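Local coordinates for probable branched-chain amino acid ABC transporter, amino acid binding protein (Thermus thermophilus, PDB 3LKB), which binds valine and probably delivers branched-chain amino acids to an ABC transporter for uptake, at residues A293-V298 / N327-G332; R303-E306 / R310-N313. The protein carries 2 engineered substitutions. All blocks are in the same frame, centred on the assembly; numbering follows the deposited sequence.

Interaction 1: residues A293-V298 / N327-G332; sequences AAAIAV and NAFKPG. Engineered in segment 293-298: A293 (natural residue Val), A295 (natural residue Ser).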
ATOM      1  N   ALA A 293     -16.703  -5.851   9.429  1.00  6.27           N
ATOM      2  CA  ALA A 293     -16.723  -4.719  10.329  1.00  6.22           C
ATOM      3  C   ALA A 293     -17.682  -3.651   9.799  1.00  7.63           C
ATOM      4  O   ALA A 293     -18.505  -3.144  10.571  1.00  8.29           O
ATOM      5  CB  ALA A 293     -15.354  -4.141  10.468  1.00  5.46           C
ATOM      6  N   ALA A 294     -17.573  -3.278   8.518  1.00  6.65           N
ATOM      7  CA  ALA A 294     -18.482  -2.271   7.972  1.00  7.10           C
ATOM      8  C   ALA A 294     -19.936  -2.781   7.993  1.00  8.03           C
ATOM      9  O   ALA A 294     -20.867  -2.021   8.297  1.00  7.19           O
ATOM     10  CB  ALA A 294     -18.097  -1.924   6.563  1.00  6.63           C
ATOM     11  N   ALA A 295     -20.121  -4.058   7.656  1.00  8.06           N
ATOM     12  CA  ALA A 295     -21.460  -4.672   7.698  1.00  8.65           C
ATOM     13  C   ALA A 295     -22.076  -4.623   9.096  1.00  9.04           C
ATOM     14  O   ALA A 295     -23.251  -4.306   9.230  1.00 10.18           O
ATOM     15  CB  ALA A 295     -21.420  -6.117   7.185  1.00  8.10           C
ATOM     16  N   ILE A 296     -21.282  -4.898  10.135  1.00  9.46           N
ATOM     17  CA  ILE A 296     -21.785  -4.820  11.499  1.00  8.81           C
ATOM     18  C   ILE A 296     -22.278  -3.390  11.794  1.00  9.96           C
ATOM     19  O   ILE A 296     -23.437  -3.216  12.237  1.00  9.93           O
ATOM     20  CB  ILE A 296     -20.785  -5.325  12.549  1.00  8.08           C
ATOM     21  CG1 ILE A 296     -20.472  -6.796  12.286  1.00  6.73           C
ATOM     22  CG2 ILE A 296     -21.357  -5.128  14.006  1.00  6.23           C
ATOM     23  CD1 ILE A 296     -19.487  -7.472  13.260  1.00  2.00           C
ATOM     24  N   ALA A 297     -21.431  -2.397  11.476  1.00  9.95           N
ATOM     25  CA  ALA A 297     -21.721  -0.961  11.664  1.00  9.90           C
ATOM     26  C   ALA A 297     -22.957  -0.582  10.904  1.00 10.27           C
ATOM     27  O   ALA A 297     -23.877  -0.024  11.464  1.00 10.93           O
ATOM     28  CB  ALA A 297     -20.554  -0.100  11.209  1.00  9.65           C
ATOM     29  N   VAL A 298     -22.990  -0.894   9.620  1.00  9.97           N
ATOM     30  CA  VAL A 298     -24.150  -0.566   8.860  1.00 10.28           C
ATOM     31  C   VAL A 298     -25.385  -1.318   9.416  1.00 11.47           C
ATOM     32  O   VAL A 298     -26.485  -0.756   9.513  1.00 12.01           O
ATOM     33  CB  VAL A 298     -23.946  -0.805   7.355  1.00  9.72           C
ATOM     34  CG1 VAL A 298     -25.306  -0.661   6.602  1.00  7.04           C
ATOM     35  CG2 VAL A 298     -22.885   0.154   6.835  1.00  8.43           C
ATOM     36  N   ASN A 327     -32.179 -12.594  17.078  1.00 15.68           N
ATOM     37  CA  ASN A 327     -31.955 -11.231  16.592  1.00 14.38           C
ATOM     38  C   ASN A 327     -30.447 -11.020  16.288  1.00 13.22           C
ATOM     39  O   ASN A 327     -29.958  -9.890  16.209  1.00 11.10           O
ATOM     40  CB  ASN A 327     -32.463 -10.240  17.649  1.00 15.10           C
ATOM     41  CG  ASN A 327     -32.665  -8.821  17.106  1.00 16.95           C
ATOM     42  OD1 ASN A 327     -32.278  -7.817  17.755  1.00 17.75           O
ATOM     43  ND2 ASN A 327     -33.246  -8.722  15.925  1.00 17.92           N
ATOM     44  N   ALA A 328     -29.728 -12.122  16.109  1.00 12.20           N
ATOM     45  CA  ALA A 328     -28.318 -12.060  15.780  1.00 13.25           C
ATOM     46  C   ALA A 328     -28.135 -11.645  14.319  1.00 14.32           C
ATOM     47  O   ALA A 328     -29.064 -11.732  13.515  1.00 14.33           O
ATOM     48  CB  ALA A 328     -27.628 -13.398  16.034  1.00 11.98           C
ATOM     49  N   PHE A 329     -26.927 -11.201  13.991  1.00 14.44           N
ATOM     50  CA  PHE A 329     -26.634 -10.782  12.652  1.00 15.49           C
ATOM     51  C   PHE A 329     -25.872 -11.923  11.957  1.00 16.34           C
ATOM     52  O   PHE A 329     -24.834 -12.404  12.433  1.00 15.77           O
ATOM     53  CB  PHE A 329     -25.871  -9.434  12.694  1.00 15.64           C
ATOM     54  CG  PHE A 329     -25.516  -8.881  11.355  1.00 12.14           C
ATOM     55  CD1 PHE A 329     -26.464  -8.799  10.332  1.00 12.97           C
ATOM     56  CD2 PHE A 329     -24.231  -8.395  11.126  1.00 11.48           C
ATOM     57  CE1 PHE A 329     -26.126  -8.280   9.069  1.00  8.01           C
ATOM     58  CE2 PHE A 329     -23.860  -7.867   9.884  1.00  7.32           C
ATOM     59  CZ  PHE A 329     -24.812  -7.815   8.849  1.00  9.56           C
ATOM     60  N   LYS A 330     -26.439 -12.398  10.856  1.00 17.27           N
ATOM     61  CA  LYS A 330     -25.834 -13.482  10.139  1.00 18.49           C
ATOM     62  C   LYS A 330     -25.508 -13.094   8.704  1.00 16.81           C
ATOM     63  O   LYS A 330     -26.176 -13.507   7.783  1.00 18.20           O
ATOM     64  CB  LYS A 330     -26.704 -14.738  10.227  1.00 19.23           C
ATOM     65  CG  LYS A 330     -28.216 -14.487  10.346  1.00 27.48           C
ATOM     66  CD  LYS A 330     -28.918 -13.969   9.027  1.00 35.67           C
ATOM     67  CE  LYS A 330     -30.349 -14.582   8.785  1.00 39.26           C
ATOM     68  NZ  LYS A 330     -30.329 -15.786   7.862  1.00 39.03           N
ATOM     69  N   PRO A 331     -24.461 -12.291   8.500  1.00 15.59           N
ATOM     70  CA  PRO A 331     -24.168 -11.974   7.081  1.00 14.27           C
ATOM     71  C   PRO A 331     -23.467 -13.126   6.305  1.00 12.91           C
ATOM     72  O   PRO A 331     -23.417 -13.087   5.099  1.00 13.65           O
ATOM     73  CB  PRO A 331     -23.266 -10.755   7.191  1.00 14.16           C
ATOM     74  CG  PRO A 331     -22.519 -10.986   8.537  1.00 15.19           C
ATOM     75  CD  PRO A 331     -23.493 -11.684   9.436  1.00 14.44           C
ATOM     76  N   GLY A 332     -22.957 -14.150   6.983  1.00 11.63           N
ATOM     77  CA  GLY A 332     -22.193 -15.212   6.326  1.00  9.85           C
ATOM     78  C   GLY A 332     -20.732 -14.851   6.077  1.00  9.87           C
ATOM     79  O   GLY A 332     -20.151 -15.301   5.131  1.00  8.58           O
TER

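Interaction 2: residues R303-E306 / R310-N313; sequences RAQE and RITN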
ATOM      1  N   ARG A 303     -30.665  -0.871  12.473  1.00 16.41           N
ATOM      2  CA  ARG A 303     -31.451  -1.197  13.623  1.00 16.71           C
ATOM      3  C   ARG A 303     -31.740   0.001  14.489  1.00 17.79           C
ATOM      4  O   ARG A 303     -32.819   0.186  14.928  1.00 17.48           O
ATOM      5  CB  ARG A 303     -30.850  -2.338  14.397  1.00 15.77           C
ATOM      6  CG  ARG A 303     -31.069  -3.646  13.773  1.00 14.86           C
ATOM      7  CD  ARG A 303     -30.023  -4.539  14.139  1.00 13.64           C
ATOM      8  NE  ARG A 303     -30.041  -5.818  13.503  1.00 15.17           N
ATOM      9  CZ  ARG A 303     -29.943  -6.942  14.156  1.00 11.56           C
ATOM     10  NH1 ARG A 303     -29.925  -6.885  15.430  1.00 11.25           N
ATOM     11  NH2 ARG A 303     -29.891  -8.068  13.536  1.00  6.19           N
ATOM     12  N   ALA A 304     -30.766   0.844  14.679  1.00 18.85           N
ATOM     13  CA  ALA A 304     -31.036   2.120  15.310  1.00 20.88           C
ATOM     14  C   ALA A 304     -32.166   2.912  14.588  1.00 22.02           C
ATOM     15  O   ALA A 304     -32.990   3.556  15.256  1.00 21.52           O
ATOM     16  CB  ALA A 304     -29.723   2.977  15.452  1.00 20.58           C
ATOM     17  N   GLN A 305     -32.226   2.868  13.253  1.00 23.20           N
ATOM     18  CA  GLN A 305     -33.222   3.699  12.575  1.00 25.01           C
ATOM     19  C   GLN A 305     -34.596   3.139  12.721  1.00 25.85           C
ATOM     20  O   GLN A 305     -35.562   3.883  12.880  1.00 25.54           O
ATOM     21  CB  GLN A 305     -32.940   3.846  11.097  1.00 25.17           C
ATOM     22  CG  GLN A 305     -32.286   5.143  10.798  1.00 29.50           C
ATOM     23  CD  GLN A 305     -33.230   6.231  10.318  1.00 31.02           C
ATOM     24  OE1 GLN A 305     -33.290   7.318  10.915  1.00 35.12           O
ATOM     25  NE2 GLN A 305     -33.918   5.971   9.216  1.00 27.46           N
ATOM     26  N   GLU A 306     -34.672   1.824  12.613  1.00 26.96           N
ATOM     27  CA  GLU A 306     -35.907   1.113  12.753  1.00 29.29           C
ATOM     28  C   GLU A 306     -36.488   1.300  14.165  1.00 29.46           C
ATOM     29  O   GLU A 306     -37.648   1.630  14.294  1.00 28.96           O
ATOM     30  CB  GLU A 306     -35.657  -0.351  12.397  1.00 30.34           C
ATOM     31  CG  GLU A 306     -36.508  -1.402  13.136  1.00 35.90           C
ATOM     32  CD  GLU A 306     -35.703  -2.699  13.428  1.00 42.21           C
ATOM     33  OE1 GLU A 306     -34.854  -2.684  14.386  1.00 39.12           O
ATOM     34  OE2 GLU A 306     -35.935  -3.712  12.686  1.00 44.49           O
ATOM     35  N   ARG A 310     -33.670   7.668  15.119  1.00 25.25           N
ATOM     36  CA  ARG A 310     -32.585   8.619  15.330  1.00 24.24           C
ATOM     37  C   ARG A 310     -31.303   7.803  15.383  1.00 22.09           C
ATOM     38  O   ARG A 310     -31.315   6.654  15.820  1.00 21.53           O
ATOM     39  CB  ARG A 310     -32.761   9.452  16.619  1.00 25.29           C
ATOM     40  CG  ARG A 310     -32.437   8.726  17.908  1.00 30.13           C
ATOM     41  CD  ARG A 310     -32.357   9.657  19.151  1.00 38.12           C
ATOM     42  NE  ARG A 310     -33.562   9.556  19.992  1.00 44.01           N
ATOM     43  CZ  ARG A 310     -33.684   8.824  21.116  1.00 47.79           C
ATOM     44  NH1 ARG A 310     -32.668   8.107  21.604  1.00 47.45           N
ATOM     45  NH2 ARG A 310     -34.844   8.821  21.785  1.00 48.82           N
ATOM     46  N   ILE A 311     -30.209   8.383  14.912  1.00 19.32           N
ATOM     47  CA  ILE A 311     -28.971   7.670  14.805  1.00 16.98           C
ATOM     48  C   ILE A 311     -27.920   8.405  15.611  1.00 17.20           C
ATOM     49  O   ILE A 311     -27.424   9.474  15.198  1.00 17.80           O
ATOM     50  CB  ILE A 311     -28.557   7.456  13.321  1.00 16.40           C
ATOM     51  CG1 ILE A 311     -29.400   6.323  12.695  1.00 14.83           C
ATOM     52  CG2 ILE A 311     -27.094   7.102  13.195  1.00 12.63           C
ATOM     53  CD1 ILE A 311     -29.571   6.465  11.213  1.00  9.62           C
ATOM     54  N   THR A 312     -27.572   7.808  16.748  1.00 16.74           N
ATOM     55  CA  THR A 312     -26.560   8.339  17.657  1.00 17.59           C
ATOM     56  C   THR A 312     -25.678   7.218  18.257  1.00 16.22           C
ATOM     57  O   THR A 312     -25.981   6.015  18.123  1.00 15.18           O
ATOM     58  CB  THR A 312     -27.176   9.205  18.791  1.00 17.86           C
ATOM     59  OG1 THR A 312     -26.627   8.778  20.036  1.00 23.34           O
ATOM     60  CG2 THR A 312     -28.587   8.921  18.954  1.00 20.88           C
ATOM     61  N   ASN A 313     -24.582   7.623  18.895  1.00 14.98           N
ATOM     62  CA  ASN A 313     -23.744   6.678  19.613  1.00 15.18           C
ATOM     63  C   ASN A 313     -24.559   5.836  20.597  1.00 15.07           C
ATOM     64  O   ASN A 313     -24.250   4.647  20.835  1.00 15.10           O
ATOM     65  CB  ASN A 313     -22.568   7.364  20.322  1.00 14.48           C
ATOM     66  CG  ASN A 313     -23.018   8.488  21.293  1.00 15.52           C
ATOM     67  OD1 ASN A 313     -24.038   9.132  21.088  1.00 18.63           O
ATOM     68  ND2 ASN A 313     -22.252   8.704  22.339  1.00 12.31           N
TER

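Interaction 1: residues A293-V298 / N327-G332
F329 turns its CG anti to the backbone N (chi1 -179°), which carries the phenyl ring toward the helical turn at A295 and I296. On the helix side, the first torsion of I296 (chi1 -61°) places CG1 4.2 Å from F329 CD2. The leading atom of the ring is CE2. It lies 4.0 Å from CB of A295, an engineered residue that replaces a natural serine, and F329 CZ follows at 4.1 Å from the same methyl. CE2 also meets the helix backbone, 3.7 Å from A295 O and 3.9 Å from I296 N; both atoms approach the ring obliquely. Within the loop, P331 folds back so that its CD sits 3.7 Å above the F329 ring plane, over the centre, and thereby covers one face.

The surroundings fix this loop further. F329 is paired through backbone hydrogen bonds with I343, on which the I296 side chain also packs, while G332 N is hydrogen-bonded to E342 OE1. M323 and the side chain of E299, one turn further along helix 285-308, touch the F329 side chain as well. A serine in place of F329 would probably open a gap beside A295 and I296 and deprive P331 of the ring it covers. The I296 side chain is about 9 Å from the bound sodium ion, so the contact belongs to its wider neighbourhood and not to its coordination shell. Methyl and methylene carbons and the helix backbone meet the aromatic ring, so the two segments are joined by van der Waals packing, and directional bonding of the loop is supplied by other residues.

Interaction 2: residues R303-E306 / R310-N313
Q305 and I311 cross at about a right angle, the aliphatic stem of the glutamine lying against the longer branch of the isoleucine. I311 holds CG1 anti to its carbonyl carbon and beside the backbone N (chi1 -77°), which turns this branch back across the chain reversal to the helix; I311 CG1 lies 3.6 Å from Q305 CG. Beyond that atom the fit is doubtful: I311 CD1 is modelled closer to Q305 CG than two carbons can sit, a modelling error, so the exact placing of the isoleucine methyl against the bent glutamine chain carries no weight.

A304, whose CB is directed at the loop, meets the same branch of I311 and the R310 carbonyl. Its CB lies 4.3 Å from I311 CG1 and 4.0 Å from R310 O. That oxygen is also 3.6 Å from A304 O; it is taken up by a hydrogen bond with T315 OG1. The CB of R310 points away from the helix.

The segments lie on the two sides of the short turn that links helix 285-308 to helix 313-321. T312 is the N-cap of the second helix, its OG1 hydrogen-bonded to E314 N, while T315 from the first turn of that helix packs on A304. N313 ND2 holds R98 O, just beyond helix 84-97. Strand 6-14 packs against the turn through Q6 on Q305 and V8 on I311.

In the fold
Both contacts are built on helix 285-308, interaction 1 about midway along it and interaction 2 at its C-terminal end, with centres about 15 Å apart. Along the chain, interaction 2 is nested inside the loop that interaction 1 closes: the helix ends, turns into helix 313-321, and returns as the segment 327-332. The two touch through R303, whose NH1 makes a probable hydrogen bond of 3.1 Å to N327 O and whose NE forms a salt bridge with E299. Helix 285-308 and the turn after it pack on strand 6-14, so both contacts belong to the lobe that contains the first strand, consistent with the two-lobed fold of periplasmic binding proteins.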